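Hypothetical methylmalonyl-CoA decarboxylase alpha subunit (PDB 1X0U) is a putative carboxyl transferase subunit with a crotonase-like fold, six copies of which make up the assembly. Local coordinates at residues E57-A62 with I115-E120; E109-K114 with G137-E142. One frame throughout, in Å; residues are numbered along the deposited sequence.

Contact 1 (E57-A62 with I115-E120); sequences EIMTFA and IVRAYE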
loop_
_atom_site.group_PDB
_atom_site.type_symbol
_atom_site.label_atom_id
_atom_site.label_comp_id
_atom_site.label_asym_id
_atom_site.label_seq_id
_atom_site.Cartn_x
_atom_site.Cartn_y
_atom_site.Cartn_z
ATOM N N GLU A 57 -33.744 12.907 9.277
ATOM C CA GLU A 57 -33.587 13.953 8.286
ATOM C C GLU A 57 -32.479 14.949 8.601
ATOM O O GLU A 57 -32.274 15.320 9.751
ATOM C CB GLU A 57 -34.935 14.668 8.109
ATOM C CG GLU A 57 -34.939 15.849 7.157
ATOM C CD GLU A 57 -36.349 16.263 6.766
ATOM O OE1 GLU A 57 -37.280 16.020 7.554
ATOM O OE2 GLU A 57 -36.528 16.834 5.676
ATOM N N ILE A 58 -31.750 15.357 7.566
ATOM C CA ILE A 58 -30.679 16.331 7.716
ATOM C C ILE A 58 -31.079 17.545 6.884
ATOM O O ILE A 58 -31.771 17.402 5.871
ATOM C CB ILE A 58 -29.323 15.796 7.185
ATOM C CG1 ILE A 58 -29.441 15.443 5.704
ATOM C CG2 ILE A 58 -28.875 14.591 7.987
ATOM C CD1 ILE A 58 -28.177 14.822 5.112
ATOM N N MET A 59 -30.647 18.731 7.313
ATOM C CA MET A 59 -30.948 19.980 6.610
ATOM C C MET A 59 -32.420 20.109 6.271
ATOM O O MET A 59 -32.779 20.469 5.154
ATOM C CB MET A 59 -30.116 20.075 5.330
ATOM C CG MET A 59 -28.631 20.296 5.577
ATOM S SD MET A 59 -27.607 19.764 4.189
ATOM C CE MET A 59 -27.607 21.219 3.119
ATOM N N THR A 60 -33.271 19.827 7.248
ATOM C CA THR A 60 -34.714 19.902 7.053
ATOM C C THR A 60 -35.270 21.311 6.850
ATOM O O THR A 60 -36.247 21.492 6.123
ATOM C CB THR A 60 -35.459 19.231 8.228
ATOM O OG1 THR A 60 -36.581 20.035 8.616
ATOM C CG2 THR A 60 -34.531 19.036 9.399
ATOM N N PHE A 61 -34.659 22.312 7.478
ATOM C CA PHE A 61 -35.144 23.677 7.323
ATOM C C PHE A 61 -34.390 24.469 6.259
ATOM O O PHE A 61 -34.789 25.582 5.917
ATOM C CB PHE A 61 -35.080 24.421 8.654
ATOM C CG PHE A 61 -36.106 23.971 9.658
ATOM C CD1 PHE A 61 -35.714 23.437 10.883
ATOM C CD2 PHE A 61 -37.466 24.118 9.398
ATOM C CE1 PHE A 61 -36.660 23.059 11.838
ATOM C CE2 PHE A 61 -38.420 23.742 10.350
ATOM C CZ PHE A 61 -38.014 23.214 11.572
ATOM N N ALA A 62 -33.315 23.896 5.726
ATOM C CA ALA A 62 -32.513 24.576 4.710
ATOM C C ALA A 62 -33.364 25.133 3.574
ATOM O O ALA A 62 -34.153 24.412 2.976
ATOM C CB ALA A 62 -31.464 23.626 4.155
ATOM N N ILE A 115 -28.906 16.816 -1.434
ATOM C CA ILE A 115 -28.746 15.499 -2.027
ATOM C C ILE A 115 -27.262 15.115 -1.992
ATOM O O ILE A 115 -26.913 13.999 -1.616
ATOM C CB ILE A 115 -29.265 15.481 -3.487
ATOM C CG1 ILE A 115 -30.777 15.708 -3.499
ATOM C CG2 ILE A 115 -28.941 14.144 -4.157
ATOM C CD1 ILE A 115 -31.407 15.579 -4.887
ATOM N N VAL A 116 -26.400 16.053 -2.374
ATOM C CA VAL A 116 -24.950 15.841 -2.395
ATOM C C VAL A 116 -24.468 15.443 -1.002
ATOM O O VAL A 116 -23.656 14.524 -0.856
ATOM C CB VAL A 116 -24.202 17.137 -2.850
ATOM C CG1 VAL A 116 -22.699 17.032 -2.566
ATOM C CG2 VAL A 116 -24.424 17.373 -4.337
ATOM N N ARG A 117 -24.974 16.140 0.015
ATOM C CA ARG A 117 -24.598 15.872 1.398
ATOM C C ARG A 117 -25.004 14.463 1.825
ATOM O O ARG A 117 -24.296 13.816 2.594
ATOM C CB ARG A 117 -25.227 16.930 2.316
ATOM C CG ARG A 117 -25.326 16.559 3.791
ATOM C CD ARG A 117 -23.990 16.271 4.449
ATOM N NE ARG A 117 -23.124 17.439 4.534
ATOM C CZ ARG A 117 -22.027 17.493 5.284
ATOM N NH1 ARG A 117 -21.679 16.438 6.011
ATOM N NH2 ARG A 117 -21.273 18.594 5.302
ATOM N N ALA A 118 -26.144 13.989 1.323
ATOM C CA ALA A 118 -26.614 12.645 1.642
ATOM C C ALA A 118 -25.632 11.655 1.037
ATOM O O ALA A 118 -25.209 10.710 1.696
ATOM C CB ALA A 118 -28.008 12.416 1.068
ATOM N N TYR A 119 -25.275 11.878 -0.227
ATOM C CA TYR A 119 -24.328 11.010 -0.912
ATOM C C TYR A 119 -22.961 11.010 -0.240
ATOM O O TYR A 119 -22.289 9.978 -0.216
ATOM C CB TYR A 119 -24.150 11.427 -2.370
ATOM C CG TYR A 119 -25.081 10.734 -3.332
ATOM C CD1 TYR A 119 -26.231 11.366 -3.791
ATOM C CD2 TYR A 119 -24.803 9.446 -3.797
ATOM C CE1 TYR A 119 -27.086 10.739 -4.695
ATOM C CE2 TYR A 119 -25.653 8.807 -4.702
ATOM C CZ TYR A 119 -26.793 9.462 -5.149
ATOM O OH TYR A 119 -27.635 8.864 -6.059
ATOM N N GLU A 120 -22.539 12.160 0.293
ATOM C CA GLU A 120 -21.233 12.238 0.954
ATOM C C GLU A 120 -21.255 11.409 2.227
ATOM O O GLU A 120 -20.272 10.781 2.584
ATOM C CB GLU A 120 -20.866 13.685 1.321
ATOM C CG GLU A 120 -20.656 14.654 0.157
ATOM C CD GLU A 120 -20.237 16.045 0.645
ATOM O OE1 GLU A 120 -20.659 16.438 1.754
ATOM O OE2 GLU A 120 -19.498 16.745 -0.076
#
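Ile-58 and Met-59 meet the aliphatic base of Arg-117, and these three side chains carry the contact. CD1 of Ile-58 lies 3.6 Å from CG of Arg-117. The sulfur comes to the same place: SD of Met-59 is 4.0 Å from CG of Arg-117. SD of Met-59 also lies 4.1 Å from CB of Arg-117. Both side chains cross the arginine at about a right angle. Ile-58 touches with its terminal methyl and Met-59 with its sulfur, each against the side of the arginine chain.

The torsions explain this. CG1 of Ile-58 sits between the backbone N and the carbonyl carbon (chi1 59°), and the arm then runs straight to CD1, which reaches the helix. CD1 of Ile-58 also comes within 4.4 Å of the backbone N of Ala-118. Arg-117 is bent at chi2 and chi3. The bends carry its guanidinium away from the sulfur and to the side where Glu-120 stands. There OE1 of Glu-120 lies above one guanidinium face, 3.8 Å from NE of Arg-117. This is a long ion pair through charge alone, since no N-H points at the oxygen.

No hydrogen bond joins the two segments; the contact is apolar packing against the carbon part of a charged side chain. Ile-58 also packs on Trp-85 and on Leu-121, further along the same helix. It makes backbone hydrogen bonds with Thr-83. Asp-486 and Lys-420 of a neighbouring subunit pack on Ile-58 and Met-59 respectively.

Helix 109-125 connects the parallel neighbouring strands 91-98 and 129-133. Here the loop that follows strand 56-57, outermost in the sheet within this chain, is laid against the helix of a beta-alpha-beta crossover in a crotonase-like domain.

Contact 2 (E109-K114 with G137-E142); sequences ETHANK and GARIQE
The first turn of helix 109-125, part of a beta-alpha-beta crossover, is met here by Glu-142 from the short 3-10 turn that precedes helix 144-160. The backbone N of Glu-109 donates to OE1 of Glu-142 at 2.9 Å. The bond is nearly straight (165°). The donor comes to the syn side of the oxygen, but 35° out of the carboxylate plane. The chain of Glu-142 is extended beyond CG, which carries the carboxylate across to the helix.

The other oxygen, OE2, has three partners, one of them a water. Water 1 accepts from Thr-110 N at 3.0 Å and donates to OE2 of Glu-142 at 2.8 Å. NH1 of Arg-139 forms a salt bridge to OE2 of Glu-142 at 3.0 Å, coming almost in line with the C-O bond. The N-H...O angle is only 133°, and the oxygen lies out of the guanidinium plane. NH1 of Arg-139 also makes a salt bridge with Asp-79, and OE2 of Glu-142 a hydrogen bond with OG1 of Thr-64.

His-111 approaches the arginine obliquely, with ND1 of His-111 4.2 Å from NH2 of Arg-139. Water 2 lies in the plane of both groups and makes a weak bond to each. The stronger partners of His-111 are the backbone O of Asp-79 and the side chain of Gln-98.

OE2 of Glu-109, a like charge, is 4.5 Å from OE1 of Glu-142. Arg-139 probably offsets this, and the positive end of the helix dipole would also suit an anionic Glu-142. OE1 of Glu-109 has a long, weak ion pair with Arg-65 of another subunit. One buried carboxylate thus takes a direct and a water-mediated bond from the helix start, and with Arg-139 links it to the loop.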
loop_
_atom_site.group_PDB
_atom_site.type_symbol
_atom_site.label_atom_id
_atom_site.label_comp_id
_atom_site.label_asym_id
_atom_site.label_seq_id
_atom_site.Cartn_x
_atom_site.Cartn_y
_atom_site.Cartn_z
ATOM N N GLU A 109 -30.295 25.088 -6.031
ATOM C CA GLU A 109 -28.904 24.964 -5.606
ATOM C C GLU A 109 -28.847 24.320 -4.222
ATOM O O GLU A 109 -28.092 23.377 -4.004
ATOM C CB GLU A 109 -28.221 26.339 -5.557
ATOM C CG GLU A 109 -26.703 26.271 -5.341
ATOM C CD GLU A 109 -26.089 27.629 -5.020
ATOM O OE1 GLU A 109 -24.846 27.730 -4.947
ATOM O OE2 GLU A 109 -26.854 28.599 -4.829
ATOM N N THR A 110 -29.637 24.835 -3.287
ATOM C CA THR A 110 -29.677 24.293 -1.928
ATOM C C THR A 110 -30.259 22.876 -1.980
ATOM O O THR A 110 -29.854 21.994 -1.222
ATOM C CB THR A 110 -30.548 25.174 -1.003
ATOM O OG1 THR A 110 -30.007 26.500 -0.973
ATOM C CG2 THR A 110 -30.578 24.612 0.419
ATOM N N HIS A 111 -31.210 22.688 -2.892
ATOM C CA HIS A 111 -31.877 21.401 -3.121
ATOM C C HIS A 111 -30.812 20.372 -3.518
ATOM O O HIS A 111 -30.770 19.267 -2.985
ATOM C CB HIS A 111 -32.922 21.588 -4.231
ATOM C CG HIS A 111 -33.629 20.337 -4.651
ATOM N ND1 HIS A 111 -34.999 20.285 -4.803
ATOM C CD2 HIS A 111 -33.160 19.136 -5.071
ATOM C CE1 HIS A 111 -35.341 19.111 -5.303
ATOM N NE2 HIS A 111 -34.244 18.395 -5.476
ATOM N N ALA A 112 -29.940 20.760 -4.439
ATOM C CA ALA A 112 -28.865 19.886 -4.890
ATOM C C ALA A 112 -27.875 19.557 -3.769
ATOM O O ALA A 112 -27.529 18.389 -3.562
ATOM C CB ALA A 112 -28.134 20.521 -6.062
ATOM N N ASN A 113 -27.420 20.571 -3.042
ATOM C CA ASN A 113 -26.460 20.329 -1.962
ATOM C C ASN A 113 -26.972 19.384 -0.874
ATOM O O ASN A 113 -26.180 18.672 -0.249
ATOM C CB ASN A 113 -25.996 21.654 -1.344
ATOM C CG ASN A 113 -25.301 22.545 -2.361
ATOM O OD1 ASN A 113 -24.601 22.054 -3.245
ATOM N ND2 ASN A 113 -25.487 23.857 -2.240
ATOM N N LYS A 114 -28.283 19.370 -0.635
ATOM C CA LYS A 114 -28.833 18.452 0.362
ATOM C C LYS A 114 -28.654 17.019 -0.145
ATOM O O LYS A 114 -28.295 16.118 0.610
ATOM C CB LYS A 114 -30.313 18.728 0.603
ATOM C CG LYS A 114 -30.592 20.067 1.293
ATOM C CD LYS A 114 -32.080 20.248 1.571
ATOM C CE LYS A 114 -32.573 19.226 2.597
ATOM N NZ LYS A 114 -34.053 19.300 2.806
ATOM N N GLY A 137 -37.501 19.175 -13.189
ATOM C CA GLY A 137 -36.203 19.492 -13.755
ATOM C C GLY A 137 -35.463 20.602 -13.039
ATOM O O GLY A 137 -35.667 20.832 -11.848
ATOM N N ALA A 138 -34.601 21.303 -13.766
ATOM C CA ALA A 138 -33.826 22.388 -13.174
ATOM C C ALA A 138 -34.739 23.518 -12.721
ATOM O O ALA A 138 -35.826 23.703 -13.267
ATOM C CB ALA A 138 -32.821 22.915 -14.178
ATOM N N ARG A 139 -34.316 24.265 -11.710
ATOM C CA ARG A 139 -35.122 25.391 -11.277
ATOM C C ARG A 139 -34.654 26.529 -12.178
ATOM O O ARG A 139 -33.592 27.113 -11.958
ATOM C CB ARG A 139 -34.879 25.728 -9.803
ATOM C CG ARG A 139 -35.902 26.734 -9.259
ATOM C CD ARG A 139 -35.844 26.853 -7.760
ATOM N NE ARG A 139 -36.277 25.633 -7.087
ATOM C CZ ARG A 139 -36.020 25.373 -5.810
ATOM N NH1 ARG A 139 -35.336 26.248 -5.092
ATOM N NH2 ARG A 139 -36.437 24.245 -5.253
ATOM N N ILE A 140 -35.436 26.811 -13.218
ATOM C CA ILE A 140 -35.082 27.852 -14.166
ATOM C C ILE A 140 -34.778 29.169 -13.452
ATOM O O ILE A 140 -33.834 29.862 -13.819
ATOM C CB ILE A 140 -36.204 28.044 -15.232
ATOM C CG1 ILE A 140 -36.423 26.734 -15.999
ATOM C CG2 ILE A 140 -35.791 29.102 -16.261
ATOM C CD1 ILE A 140 -36.958 25.606 -15.161
ATOM N N GLN A 141 -35.551 29.486 -12.414
ATOM C CA GLN A 141 -35.362 30.719 -11.641
ATOM C C GLN A 141 -33.942 30.928 -11.090
ATOM O O GLN A 141 -33.523 32.069 -10.850
ATOM C CB GLN A 141 -36.362 30.780 -10.478
ATOM C CG GLN A 141 -37.832 30.740 -10.889
ATOM C CD GLN A 141 -38.438 29.339 -10.802
ATOM O OE1 GLN A 141 -37.925 28.382 -11.385
ATOM N NE2 GLN A 141 -39.541 29.221 -10.073
ATOM N N GLU A 142 -33.202 29.839 -10.894
ATOM C CA GLU A 142 -31.840 29.937 -10.368
ATOM C C GLU A 142 -30.755 29.875 -11.437
ATOM O O GLU A 142 -29.566 29.835 -11.136
ATOM C CB GLU A 142 -31.619 28.867 -9.294
ATOM C CG GLU A 142 -32.364 29.181 -7.998
ATOM C CD GLU A 142 -32.078 28.200 -6.883
ATOM O OE1 GLU A 142 -30.895 27.846 -6.680
ATOM O OE2 GLU A 142 -33.035 27.796 -6.194
HETATM O O HOH W 1 -31.847 26.772 -3.880
HETATM O O HOH W 2 -38.039 21.642 -5.305
#

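How the contacts relate
Both contacts use helix 109-125. Contact 2 holds its first turn, and contact 1 touches it further along. Their centres are about 13 Å apart, and their segments alternate along the chain. Lys-114 and Thr-110 bring them together. CE of Lys-114 packs 2.8 Å from the backbone O of Met-59, so short that the exact spacing is doubtful. NZ of Lys-114 bonds to the backbone O of Gly-78 and Val-81. CB of Ala-62 is 4.0 Å from CG2 of Thr-110, whose hydroxyl bonds to the backbone O of Thr-63. Contact 1 is apolar, whereas contact 2 is polar and partly water-mediated. One neighbouring subunit packs at contact 1, a different one at contact 2.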